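Local coordinates for protein dihydrodipicolinate synthase (Bacillus anthracis, PDB 1XKY) that probably catalyses the condensation of pyruvate with aspartate semialdehyde, an early step of lysine biosynthesis, as a four-chain TIM-barrel lyase, at residues 37-42 with 75-80; 33-38 with 68-73. One frame throughout, in Å; residues are numbered along the deposited sequence.

Contact 1: 37-42 with 75-80; sequences KLVNYL and VSVVDK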
loop_
_atom_site.group_PDB
_atom_site.type_symbol
_atom_site.label_atom_id
_atom_site.label_comp_id
_atom_site.label_asym_id
_atom_site.label_seq_id
_atom_site.Cartn_x
_atom_site.Cartn_y
_atom_site.Cartn_z
ATOM N N LYS A 37 13.338 33.044 21.655
ATOM C CA LYS A 37 14.426 32.164 22.077
ATOM C C LYS A 37 14.691 31.071 21.039
ATOM O O LYS A 37 15.847 30.808 20.683
ATOM C CB LYS A 37 14.121 31.533 23.437
ATOM C CG LYS A 37 15.322 30.847 24.070
ATOM C CD LYS A 37 14.932 29.977 25.274
ATOM C CE LYS A 37 14.683 30.780 26.544
ATOM N NZ LYS A 37 13.262 31.217 26.690
ATOM N N LEU A 38 13.617 30.460 20.541
ATOM C CA LEU A 38 13.735 29.351 19.590
ATOM C C LEU A 38 14.336 29.792 18.259
ATOM O O LEU A 38 15.195 29.108 17.714
ATOM C CB LEU A 38 12.366 28.696 19.339
ATOM C CG LEU A 38 12.344 27.589 18.270
ATOM C CD1 LEU A 38 13.241 26.443 18.675
ATOM C CD2 LEU A 38 10.921 27.095 18.034
ATOM N N VAL A 39 13.866 30.921 17.733
ATOM C CA VAL A 39 14.378 31.459 16.464
ATOM C C VAL A 39 15.883 31.725 16.549
ATOM O O VAL A 39 16.644 31.328 15.661
ATOM C CB VAL A 39 13.634 32.742 16.043
ATOM C CG1 VAL A 39 14.355 33.446 14.900
ATOM C CG2 VAL A 39 12.194 32.417 15.631
ATOM N N ASN A 40 16.312 32.365 17.631
ATOM C CA ASN A 40 17.743 32.656 17.814
ATOM C C ASN A 40 18.589 31.394 17.959
ATOM O O ASN A 40 19.688 31.293 17.382
ATOM C CB ASN A 40 17.947 33.593 19.003
ATOM C CG ASN A 40 17.561 35.020 18.673
ATOM O OD1 ASN A 40 17.983 35.560 17.651
ATOM N ND2 ASN A 40 16.753 35.632 19.524
ATOM N N TYR A 41 18.060 30.437 18.717
ATOM C CA TYR A 41 18.694 29.129 18.848
ATOM C C TYR A 41 18.909 28.460 17.477
ATOM O O TYR A 41 20.021 28.013 17.149
ATOM C CB TYR A 41 17.881 28.218 19.779
ATOM C CG TYR A 41 18.357 26.779 19.724
ATOM C CD1 TYR A 41 19.420 26.346 20.513
ATOM C CD2 TYR A 41 17.778 25.874 18.841
ATOM C CE1 TYR A 41 19.882 25.033 20.441
ATOM C CE2 TYR A 41 18.223 24.556 18.765
ATOM C CZ TYR A 41 19.279 24.137 19.563
ATOM O OH TYR A 41 19.727 22.825 19.482
ATOM N N LEU A 42 17.857 28.404 16.668
ATOM C CA LEU A 42 17.951 27.737 15.361
ATOM C C LEU A 42 19.011 28.378 14.475
ATOM O O LEU A 42 19.847 27.683 13.894
ATOM C CB LEU A 42 16.594 27.721 14.646
ATOM C CG LEU A 42 15.521 26.860 15.326
ATOM C CD1 LEU A 42 14.180 27.043 14.618
ATOM C CD2 LEU A 42 15.933 25.402 15.379
ATOM N N VAL A 75 9.263 37.409 11.593
ATOM C CA VAL A 75 9.909 38.375 10.705
ATOM C C VAL A 75 10.721 39.398 11.515
ATOM O O VAL A 75 11.863 39.710 11.170
ATOM C CB VAL A 75 8.857 39.087 9.793
ATOM C CG1 VAL A 75 9.410 40.385 9.186
ATOM C CG2 VAL A 75 8.382 38.138 8.703
ATOM N N SER A 76 10.125 39.899 12.595
ATOM C CA SER A 76 10.782 40.865 13.485
ATOM C C SER A 76 12.054 40.301 14.124
ATOM O O SER A 76 13.102 40.934 14.084
ATOM C CB SER A 76 9.810 41.321 14.583
ATOM O OG SER A 76 10.461 42.175 15.513
ATOM N N VAL A 77 11.953 39.119 14.725
ATOM C CA VAL A 77 13.085 38.513 15.422
ATOM C C VAL A 77 14.187 38.140 14.434
ATOM O O VAL A 77 15.365 38.421 14.678
ATOM C CB VAL A 77 12.658 37.280 16.264
ATOM C CG1 VAL A 77 13.873 36.601 16.903
ATOM C CG2 VAL A 77 11.681 37.698 17.343
ATOM N N VAL A 78 13.804 37.532 13.315
ATOM C CA VAL A 78 14.776 37.085 12.310
ATOM C C VAL A 78 15.610 38.245 11.757
ATOM O O VAL A 78 16.815 38.088 11.530
ATOM C CB VAL A 78 14.083 36.289 11.184
ATOM C CG1 VAL A 78 15.007 36.059 10.013
ATOM C CG2 VAL A 78 13.599 34.964 11.735
ATOM N N ASP A 79 14.975 39.400 11.563
ATOM C CA ASP A 79 15.686 40.630 11.214
ATOM C C ASP A 79 16.566 40.407 9.970
ATOM O O ASP A 79 17.730 40.791 9.940
ATOM C CB ASP A 79 16.515 41.093 12.430
ATOM C CG ASP A 79 17.033 42.516 12.299
ATOM O OD1 ASP A 79 18.117 42.786 12.852
ATOM O OD2 ASP A 79 16.379 43.357 11.653
ATOM N N LYS A 80 15.987 39.747 8.969
ATOM C CA LYS A 80 16.623 39.490 7.672
ATOM C C LYS A 80 17.883 38.601 7.677
ATOM O O LYS A 80 18.585 38.530 6.672
ATOM C CB LYS A 80 16.893 40.821 6.941
ATOM C CG LYS A 80 15.623 41.545 6.509
ATOM C CD LYS A 80 14.924 40.821 5.359
ATOM C CE LYS A 80 13.588 41.473 5.031
ATOM N NZ LYS A 80 12.792 40.634 4.092
#
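An apolar contact of three valines joins the C-terminal half of helix 32-44 to the last turn of helix 64-78, two neighbouring helices on the outside of the TIM barrel. V39 carries one side of it, facing V77 and V78. Its branch CG1 does most of the touching: it enters between the two valines, with V39 CG1 3.8 Å from V77 CG1 and V39 CG1 3.6 Å from V78 CG2. What sends it there is the torsion about CA-CB, which sets CG1 opposite the backbone N (chi1 168°) and stretches that methyl toward the other helix. The two partners answer with different branches. V77 offers CG1 and comes in at a slant, whereas V78 meets the same methyl with CG2, and there the side chains cross at about a right angle. The backbones come close here, V39 CA lying 7.0 Å from V78 CA, so short branched residues are enough to fill the gap.

N40 lies along the margin, its ND2 4.0 Å from V77 CG1, a touch without any polar bond. The real partner of its amide is R81, just past the end of helix 64-78, which bonds to N40 OD1 through NH2. The same guanidinium group also takes the carbonyl oxygens of V77 and V78, so R81 ties the end of one helix to the flank of the other. Helix 64-78 ends just after V78, which lets R81 turn back to those carbonyls.

Beneath the valines runs the barrel wall: V39 and V78 both rest on I50 of strand 49-52, and V78 reaches V84 of strand 84-87 as well.

Contact 2: 33-38 with 68-73; sequences AKTTKL and VALYRH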
loop_
_atom_site.group_PDB
_atom_site.type_symbol
_atom_site.label_atom_id
_atom_site.label_comp_id
_atom_site.label_asym_id
_atom_site.label_seq_id
_atom_site.Cartn_x
_atom_site.Cartn_y
_atom_site.Cartn_z
ATOM N N ALA A 33 7.800 35.118 23.598
ATOM C CA ALA A 33 9.139 35.119 24.189
ATOM C C ALA A 33 9.879 33.801 23.931
ATOM O O ALA A 33 11.071 33.811 23.623
ATOM C CB ALA A 33 9.070 35.401 25.692
ATOM N N LYS A 34 9.182 32.674 24.059
ATOM C CA LYS A 34 9.773 31.367 23.723
ATOM C C LYS A 34 10.076 31.263 22.225
ATOM O O LYS A 34 11.073 30.659 21.829
ATOM C CB LYS A 34 8.857 30.214 24.160
ATOM C CG LYS A 34 8.805 30.016 25.666
ATOM C CD LYS A 34 7.828 28.917 26.096
ATOM C CE LYS A 34 8.108 28.493 27.553
ATOM N NZ LYS A 34 7.405 27.222 27.934
ATOM N N THR A 35 9.217 31.853 21.397
ATOM C CA THR A 35 9.461 31.899 19.956
ATOM C C THR A 35 10.758 32.659 19.654
ATOM O O THR A 35 11.577 32.195 18.867
ATOM C CB THR A 35 8.273 32.523 19.191
ATOM O OG1 THR A 35 7.073 31.788 19.477
ATOM C CG2 THR A 35 8.519 32.505 17.692
ATOM N N THR A 36 10.954 33.802 20.304
ATOM C CA THR A 36 12.191 34.573 20.143
ATOM C C THR A 36 13.401 33.712 20.508
ATOM O O THR A 36 14.359 33.619 19.735
ATOM C CB THR A 36 12.165 35.862 20.987
ATOM O OG1 THR A 36 11.032 36.650 20.609
ATOM C CG2 THR A 36 13.445 36.688 20.798
ATOM N N LYS A 37 13.338 33.044 21.655
ATOM C CA LYS A 37 14.426 32.164 22.077
ATOM C C LYS A 37 14.691 31.071 21.039
ATOM O O LYS A 37 15.847 30.808 20.683
ATOM C CB LYS A 37 14.121 31.533 23.437
ATOM C CG LYS A 37 15.322 30.847 24.070
ATOM C CD LYS A 37 14.932 29.977 25.274
ATOM C CE LYS A 37 14.683 30.780 26.544
ATOM N NZ LYS A 37 13.262 31.217 26.690
ATOM N N LEU A 38 13.617 30.460 20.541
ATOM C CA LEU A 38 13.735 29.351 19.590
ATOM C C LEU A 38 14.336 29.792 18.259
ATOM O O LEU A 38 15.195 29.108 17.714
ATOM C CB LEU A 38 12.366 28.696 19.339
ATOM C CG LEU A 38 12.344 27.589 18.270
ATOM C CD1 LEU A 38 13.241 26.443 18.675
ATOM C CD2 LEU A 38 10.921 27.095 18.034
ATOM N N VAL A 68 -0.892 35.059 11.351
ATOM C CA VAL A 68 -0.372 36.364 10.924
ATOM C C VAL A 68 0.455 37.033 12.032
ATOM O O VAL A 68 1.506 37.595 11.756
ATOM C CB VAL A 68 -1.515 37.319 10.447
ATOM C CG1 VAL A 68 -0.972 38.734 10.158
ATOM C CG2 VAL A 68 -2.230 36.744 9.213
ATOM N N ALA A 69 -0.012 36.962 13.276
ATOM C CA ALA A 69 0.769 37.459 14.419
ATOM C C ALA A 69 2.109 36.719 14.546
ATOM O O ALA A 69 3.156 37.332 14.797
ATOM C CB ALA A 69 -0.029 37.327 15.705
ATOM N N LEU A 70 2.056 35.400 14.370
ATOM C CA LEU A 70 3.243 34.557 14.411
ATOM C C LEU A 70 4.227 34.900 13.295
ATOM O O LEU A 70 5.434 35.003 13.549
ATOM C CB LEU A 70 2.853 33.069 14.341
ATOM C CG LEU A 70 3.993 32.051 14.475
ATOM C CD1 LEU A 70 4.676 32.169 15.828
ATOM C CD2 LEU A 70 3.468 30.628 14.255
ATOM N N TYR A 71 3.721 35.067 12.069
ATOM C CA TYR A 71 4.575 35.465 10.943
ATOM C C TYR A 71 5.267 36.791 11.257
ATOM O O TYR A 71 6.482 36.936 11.069
ATOM C CB TYR A 71 3.790 35.656 9.633
ATOM C CG TYR A 71 2.965 34.486 9.138
ATOM C CD1 TYR A 71 3.306 33.158 9.430
ATOM C CD2 TYR A 71 1.845 34.712 8.340
ATOM C CE1 TYR A 71 2.521 32.097 8.963
ATOM C CE2 TYR A 71 1.069 33.664 7.861
ATOM C CZ TYR A 71 1.404 32.361 8.172
ATOM O OH TYR A 71 0.606 31.333 7.692
ATOM N N ARG A 72 4.472 37.755 11.723
ATOM C CA ARG A 72 4.960 39.103 11.990
ATOM C C ARG A 72 6.064 39.092 13.049
ATOM O O ARG A 72 7.086 39.748 12.886
ATOM C CB ARG A 72 3.801 40.003 12.426
ATOM C CG ARG A 72 4.182 41.440 12.666
ATOM C CD ARG A 72 3.059 42.208 13.347
ATOM N NE ARG A 72 1.946 42.478 12.436
ATOM C CZ ARG A 72 0.740 41.914 12.489
ATOM N NH1 ARG A 72 0.429 41.017 13.426
ATOM N NH2 ARG A 72 -0.177 42.261 11.591
ATOM N N HIS A 73 5.861 38.334 14.117
ATOM C CA HIS A 73 6.859 38.245 15.175
ATOM C C HIS A 73 8.160 37.597 14.697
ATOM O O HIS A 73 9.256 38.075 15.002
ATOM C CB HIS A 73 6.317 37.457 16.358
ATOM C CG HIS A 73 7.290 37.348 17.488
ATOM N ND1 HIS A 73 7.591 38.414 18.306
ATOM C CD2 HIS A 73 8.048 36.313 17.923
ATOM C CE1 HIS A 73 8.476 38.034 19.211
ATOM N NE2 HIS A 73 8.775 36.764 18.997
#
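The hydroxyl of T36 is gripped twice, by the ring of H73 across the contact and by the carbonyl of F32 one turn back in its own helix. T36 OG1 and H73 NE2 are 2.8 Å apart, and the oxygen sits at the ring edge, near its plane. The approach is skewed toward CE1, bringing T36 OG1 within 3.2 Å of H73 CE1. Between them the two partners should hold the T36 rotamer firmly, with OG1 beside the backbone N (chi1 -58°).

H73 gets across because its CG points opposite the backbone N (chi1 -179°), extending the ring toward helix 32-44. T35 meets another part of the same edge, its methyl CG2 3.8 Å from H73 CD2 and in the ring plane. The imidazole is thus held by a polar bond at NE2 and by an apolar neighbour at CD2, while F32 makes an edge-to-face ring contact with it. The T35 hydroxyl takes no part, bonding instead to the carbonyl of D31. Deeper in, L70 adds a looser touch, L70 CD1 being 4.3 Å from T35 CG2; its side chain also packs on T22 and on V52 of strand 49-52.

The axes of segments 33-38 and 68-73 pass 11.2 Å apart at a crossing angle of -44°, a separation that the long reach of H73 spans. Two adjacent helices running the same general way outside a closed parallel sheet are what the repeated beta-alpha units of a TIM barrel produce.

How the contacts relate
From the N terminus, the chain leaves strand 16-19, runs back along the outside as helix 32-44, enters the barrel wall as strand 49-52 and returns outside as helix 64-78. Both contacts close this one excursion. The loop closed by contact 2, from 33-38 to 68-73, and that closed by contact 1, from 37-42 to 75-80, are staggered and not nested: each helix supplies its earlier part to contact 2 and its later part to contact 1, as expected for helices with the same general direction. Segments 33-38 and 37-42 share K37 and L38. The centres lie about 8 Å apart, and V77 CG2 of contact 1 packs 3.5 Å from T36 OG1 of contact 2, making one continuous seam.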